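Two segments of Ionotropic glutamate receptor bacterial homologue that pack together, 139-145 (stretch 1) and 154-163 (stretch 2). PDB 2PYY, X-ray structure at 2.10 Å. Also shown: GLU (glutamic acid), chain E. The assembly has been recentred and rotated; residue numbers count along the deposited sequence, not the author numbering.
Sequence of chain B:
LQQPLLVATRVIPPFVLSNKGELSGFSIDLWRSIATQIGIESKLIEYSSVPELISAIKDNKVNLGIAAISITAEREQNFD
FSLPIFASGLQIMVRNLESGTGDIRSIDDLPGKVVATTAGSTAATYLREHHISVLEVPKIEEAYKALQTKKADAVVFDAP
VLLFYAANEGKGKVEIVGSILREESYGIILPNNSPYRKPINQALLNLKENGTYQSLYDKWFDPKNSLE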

ATOM      1  N   LYS B 139      14.560  -4.137  13.036  1.00 19.03           N
ATOM      2  CA  LYS B 139      15.629  -4.539  12.108  1.00 20.42           C
ATOM      3  C   LYS B 139      15.201  -5.752  11.293  1.00 20.04           C
ATOM      4  O   LYS B 139      14.770  -6.764  11.851  1.00 16.23           O
ATOM      5  CB  LYS B 139      16.893  -4.902  12.904  1.00 23.52           C
ATOM      6  CG  LYS B 139      17.889  -3.789  13.156  1.00 27.49           C
ATOM      7  CD  LYS B 139      18.928  -3.745  12.036  1.00 31.48           C
ATOM      8  CE  LYS B 139      20.129  -2.842  12.358  1.00 32.30           C
ATOM      9  NZ  LYS B 139      21.184  -2.920  11.277  1.00 29.31           N
ATOM     10  N   ILE B 140      15.336  -5.662   9.977  1.00 18.11           N
ATOM     11  CA  ILE B 140      14.951  -6.772   9.110  1.00 21.99           C
ATOM     12  C   ILE B 140      15.594  -8.091   9.558  1.00 23.10           C
ATOM     13  O   ILE B 140      14.947  -9.137   9.581  1.00 22.73           O
ATOM     14  CB  ILE B 140      15.362  -6.516   7.649  1.00 23.93           C
ATOM     15  CG1 ILE B 140      15.281  -7.832   6.860  1.00 25.46           C
ATOM     16  CG2 ILE B 140      16.761  -5.907   7.601  1.00 24.06           C
ATOM     17  CD1 ILE B 140      15.656  -7.704   5.425  1.00 28.81           C
ATOM     18  N   GLU B 141      16.864  -8.029   9.932  1.00 22.88           N
ATOM     19  CA  GLU B 141      17.569  -9.222  10.359  1.00 25.38           C
ATOM     20  C   GLU B 141      16.904  -9.860  11.583  1.00 25.84           C
ATOM     21  O   GLU B 141      16.916 -11.083  11.745  1.00 25.78           O
ATOM     22  CB  GLU B 141      19.024  -8.881  10.670  1.00 26.66           C
ATOM     23  CG  GLU B 141      19.934 -10.083  10.669  1.00 31.30           C
ATOM     24  CD  GLU B 141      20.133 -10.672   9.284  1.00 31.52           C
ATOM     25  OE1 GLU B 141      20.669 -11.792   9.201  1.00 31.86           O
ATOM     26  OE2 GLU B 141      19.764 -10.017   8.284  1.00 34.50           O
ATOM     27  N   GLU B 142      16.310  -9.036  12.437  1.00 23.64           N
ATOM     28  CA  GLU B 142      15.664  -9.548  13.637  1.00 25.45           C
ATOM     29  C   GLU B 142      14.399 -10.333  13.323  1.00 24.37           C
ATOM     30  O   GLU B 142      13.965 -11.165  14.119  1.00 26.13           O
ATOM     31  CB  GLU B 142      15.351  -8.405  14.605  1.00 23.96           C
ATOM     32  CG  GLU B 142      16.585  -7.594  14.973  1.00 24.45           C
ATOM     33  CD  GLU B 142      16.265  -6.421  15.892  1.00 24.98           C
ATOM     34  OE1 GLU B 142      15.292  -5.704  15.600  1.00 26.75           O
ATOM     35  OE2 GLU B 142      16.990  -6.217  16.888  1.00 22.22           O
ATOM     36  N   ALA B 143      13.807 -10.079  12.163  1.00 23.70           N
ATOM     37  CA  ALA B 143      12.606 -10.803  11.778  1.00 24.02           C
ATOM     38  C   ALA B 143      13.011 -12.236  11.449  1.00 24.16           C
ATOM     39  O   ALA B 143      12.343 -13.185  11.856  1.00 25.14           O
ATOM     40  CB  ALA B 143      11.946 -10.140  10.570  1.00 24.01           C
ATOM     41  N   TYR B 144      14.104 -12.393  10.708  1.00 24.90           N
ATOM     42  CA  TYR B 144      14.597 -13.728  10.351  1.00 26.50           C
ATOM     43  C   TYR B 144      14.959 -14.505  11.612  1.00 27.99           C
ATOM     44  O   TYR B 144      14.707 -15.709  11.700  1.00 27.96           O
ATOM     45  CB  TYR B 144      15.826 -13.606   9.448  1.00 24.53           C
ATOM     46  CG  TYR B 144      15.558 -12.845   8.170  1.00 23.97           C
ATOM     47  CD1 TYR B 144      16.590 -12.216   7.482  1.00 22.66           C
ATOM     48  CD2 TYR B 144      14.268 -12.736   7.663  1.00 22.96           C
ATOM     49  CE1 TYR B 144      16.342 -11.488   6.319  1.00 23.05           C
ATOM     50  CE2 TYR B 144      14.010 -12.017   6.504  1.00 23.92           C
ATOM     51  CZ  TYR B 144      15.045 -11.393   5.841  1.00 23.06           C
ATOM     52  OH  TYR B 144      14.777 -10.649   4.713  1.00 20.39           O
ATOM     53  N   LYS B 145      15.558 -13.811  12.578  1.00 28.42           N
ATOM     54  CA  LYS B 145      15.938 -14.437  13.844  1.00 31.52           C
ATOM     55  C   LYS B 145      14.698 -14.947  14.565  1.00 31.70           C
ATOM     56  O   LYS B 145      14.643 -16.097  14.988  1.00 33.07           O
ATOM     57  CB  LYS B 145      16.653 -13.434  14.751  1.00 33.06           C
ATOM     58  CG  LYS B 145      18.163 -13.546  14.765  1.00 37.17           C
ATOM     59  CD  LYS B 145      18.813 -12.633  13.740  1.00 38.66           C
ATOM     60  CE  LYS B 145      20.304 -12.507  14.013  1.00 40.08           C
ATOM     61  NZ  LYS B 145      20.959 -11.494  13.149  1.00 41.25           N
ATOM     62  N   ALA B 154       6.006 -17.625  11.346  1.00 29.60           N
ATOM     63  CA  ALA B 154       6.313 -17.324   9.960  1.00 29.18           C
ATOM     64  C   ALA B 154       6.753 -15.874   9.800  1.00 29.07           C
ATOM     65  O   ALA B 154       6.718 -15.088  10.748  1.00 27.75           O
ATOM     66  CB  ALA B 154       5.090 -17.577   9.092  1.00 29.18           C
ATOM     67  N   VAL B 155       7.165 -15.537   8.585  1.00 27.10           N
ATOM     68  CA  VAL B 155       7.582 -14.187   8.239  1.00 25.65           C
ATOM     69  C   VAL B 155       6.893 -13.796   6.931  1.00 24.26           C
ATOM     70  O   VAL B 155       6.805 -14.599   6.004  1.00 26.14           O
ATOM     71  CB  VAL B 155       9.109 -14.102   8.018  1.00 26.96           C
ATOM     72  CG1 VAL B 155       9.482 -12.732   7.482  1.00 26.90           C
ATOM     73  CG2 VAL B 155       9.849 -14.389   9.299  1.00 26.58           C
ATOM     74  N   VAL B 156       6.388 -12.573   6.868  1.00 21.14           N
ATOM     75  CA  VAL B 156       5.751 -12.064   5.661  1.00 20.21           C
ATOM     76  C   VAL B 156       6.504 -10.788   5.298  1.00 20.25           C
ATOM     77  O   VAL B 156       6.577  -9.852   6.088  1.00 14.18           O
ATOM     78  CB  VAL B 156       4.264 -11.722   5.881  1.00 20.17           C
ATOM     79  CG1 VAL B 156       3.714 -11.001   4.661  1.00 20.47           C
ATOM     80  CG2 VAL B 156       3.468 -13.001   6.128  1.00 22.46           C
ATOM     81  N   PHE B 157       7.062 -10.759   4.095  1.00 18.67           N
ATOM     82  CA  PHE B 157       7.827  -9.610   3.662  1.00 18.79           C
ATOM     83  C   PHE B 157       7.902  -9.587   2.139  1.00 18.95           C
ATOM     84  O   PHE B 157       7.315 -10.438   1.459  1.00 19.27           O
ATOM     85  CB  PHE B 157       9.216  -9.698   4.304  1.00 18.61           C
ATOM     86  CG  PHE B 157       9.920  -8.384   4.429  1.00 19.26           C
ATOM     87  CD1 PHE B 157       9.250  -7.260   4.875  1.00 18.05           C
ATOM     88  CD2 PHE B 157      11.275  -8.282   4.124  1.00 19.35           C
ATOM     89  CE1 PHE B 157       9.926  -6.032   5.021  1.00 18.56           C
ATOM     90  CE2 PHE B 157      11.962  -7.067   4.265  1.00 18.66           C
ATOM     91  CZ  PHE B 157      11.288  -5.941   4.713  1.00 17.11           C
ATOM     92  N   ASP B 158       8.611  -8.608   1.599  1.00 16.69           N
ATOM     93  CA  ASP B 158       8.747  -8.476   0.148  1.00 16.55           C
ATOM     94  C   ASP B 158       9.406  -9.722  -0.470  1.00 15.47           C
ATOM     95  O   ASP B 158      10.507 -10.120  -0.077  1.00 14.63           O
ATOM     96  CB  ASP B 158       9.544  -7.205  -0.150  1.00 16.59           C
ATOM     97  CG  ASP B 158       8.875  -5.970   0.427  1.00 17.21           C
ATOM     98  OD1 ASP B 158       8.653  -5.933   1.648  1.00 18.97           O
ATOM     99  OD2 ASP B 158       8.568  -5.044  -0.329  1.00 19.46           O
ATOM    100  N   ALA B 159       8.718 -10.333  -1.433  1.00 15.18           N
ATOM    101  CA  ALA B 159       9.204 -11.556  -2.087  1.00 16.67           C
ATOM    102  C   ALA B 159      10.662 -11.523  -2.553  1.00 16.61           C
ATOM    103  O   ALA B 159      11.432 -12.449  -2.275  1.00 16.60           O
ATOM    104  CB  ALA B 159       8.282 -11.928  -3.264  1.00 15.15           C
ATOM    105  N   PRO B 160      11.053 -10.461  -3.280  1.00 16.00           N
ATOM    106  CA  PRO B 160      12.423 -10.301  -3.789  1.00 15.66           C
ATOM    107  C   PRO B 160      13.447 -10.338  -2.660  1.00 16.37           C
ATOM    108  O   PRO B 160      14.511 -10.929  -2.792  1.00 15.56           O
ATOM    109  CB  PRO B 160      12.387  -8.931  -4.457  1.00 17.59           C
ATOM    110  CG  PRO B 160      10.951  -8.785  -4.881  1.00 19.26           C
ATOM    111  CD  PRO B 160      10.181  -9.359  -3.730  1.00 16.35           C
ATOM    112  N   VAL B 161      13.119  -9.699  -1.543  1.00 15.75           N
ATOM    113  CA  VAL B 161      14.037  -9.673  -0.424  1.00 13.97           C
ATOM    114  C   VAL B 161      14.146 -11.037   0.248  1.00 14.76           C
ATOM    115  O   VAL B 161      15.242 -11.462   0.609  1.00 13.24           O
ATOM    116  CB  VAL B 161      13.607  -8.607   0.586  1.00 13.09           C
ATOM    117  CG1 VAL B 161      14.548  -8.603   1.778  1.00 11.77           C
ATOM    118  CG2 VAL B 161      13.605  -7.240  -0.101  1.00 10.85           C
ATOM    119  N   LEU B 162      13.014 -11.723   0.410  1.00 17.46           N
ATOM    120  CA  LEU B 162      13.023 -13.052   1.027  1.00 17.12           C
ATOM    121  C   LEU B 162      13.820 -14.032   0.151  1.00 19.30           C
ATOM    122  O   LEU B 162      14.656 -14.789   0.655  1.00 18.74           O
ATOM    123  CB  LEU B 162      11.586 -13.560   1.240  1.00 18.44           C
ATOM    124  CG  LEU B 162      10.723 -12.784   2.260  1.00 18.54           C
ATOM    125  CD1 LEU B 162       9.288 -13.273   2.218  1.00 15.65           C
ATOM    126  CD2 LEU B 162      11.311 -12.963   3.654  1.00 18.45           C
ATOM    127  N   LEU B 163      13.585 -14.014  -1.159  1.00 21.40           N
ATOM    128  CA  LEU B 163      14.318 -14.918  -2.050  1.00 24.83           C
ATOM    129  C   LEU B 163      15.820 -14.781  -1.873  1.00 25.26           C
ATOM    130  O   LEU B 163      16.522 -15.773  -1.721  1.00 25.73           O
ATOM    131  CB  LEU B 163      13.960 -14.652  -3.511  1.00 27.62           C
ATOM    132  CG  LEU B 163      12.628 -15.252  -3.956  1.00 31.39           C
ATOM    133  CD1 LEU B 163      12.321 -14.794  -5.371  1.00 34.86           C
ATOM    134  CD2 LEU B 163      12.692 -16.781  -3.894  1.00 31.44           C
TER
HETATM  135  N   GLU E2620       8.411  -2.555   0.434  1.00 16.95           N
HETATM  136  CA  GLU E2620       8.275  -2.337   1.904  1.00 17.76           C
HETATM  137  C   GLU E2620       7.571  -1.009   2.167  1.00 17.99           C
HETATM  138  O   GLU E2620       7.658  -0.122   1.292  1.00 17.78           O
HETATM  139  CB  GLU E2620       9.655  -2.315   2.565  1.00 18.83           C
HETATM  140  CG  GLU E2620       9.615  -2.219   4.086  1.00 17.19           C
HETATM  141  CD  GLU E2620      10.996  -2.044   4.706  1.00 17.15           C
HETATM  142  OE1 GLU E2620      11.112  -2.168   5.943  1.00 14.43           O
HETATM  143  OE2 GLU E2620      11.958  -1.776   3.955  1.00 15.35           O
HETATM  144  OXT GLU E2620       6.947  -0.866   3.239  1.00 18.44           O

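The two stretches meet through van der Waals packing, mostly of side chains; no hydrogen bond or salt bridge crosses between them. Together they bury 239 Å². Helix 140-145 lies against strand 154-158 with their axes 9.0 Å apart at closest approach, running at 149° to each other. Helix 159-163 is farther from helix 140-145, 12.9 Å at closest approach, and the side chains of Ile 140 and Tyr 144 span the gap.

The backbones come nearest where the side chains are small. The CA atoms of Ala 143 and Val 155 are 7.0 Å apart. Ala 143 points only a methyl toward stretch 2, its CB 4.7 Å from Val 155 CG1, and the closest contact is Val 155 CG2 at 3.8 Å from Ala 143 O. Toward Phe 157 the gap widens: Phe 157 CA is 9.4 Å from Ile 140 CA. Ile 140 bridges it with an extended side chain, both chi angles t. Its CD1 is the bump here. It rests over the shallow notch where Phe 157 CE2 and Val 161 CG1 meet, 3.9 Å from each.

Tyr 144 has the largest covered area, 63 Å². Its CA-to-CB bond points away from stretch 2, but the long ring, with chi1 in m, brings its end back. Its OH lies 3.6 Å from Val 161 CG1 and 4.3 Å from Phe 157 CD2. Leu 162 points sideways, yet its CD2 comes to 4.0 Å from Tyr 144 CE2. The hydroxyl is buried by this contact and has no partner in the model.

The strand residues alternate. Val 155 and Phe 157 point toward the helix; Ala 154, Val 156 and Asp 158 do not touch it. Phe 157 also meets the ligand with its ring edge: its CZ is 3.9 Å from GLU CD. Next to it, Asp 158 OD2 accepts a 2.6 Å hydrogen bond from GLU N.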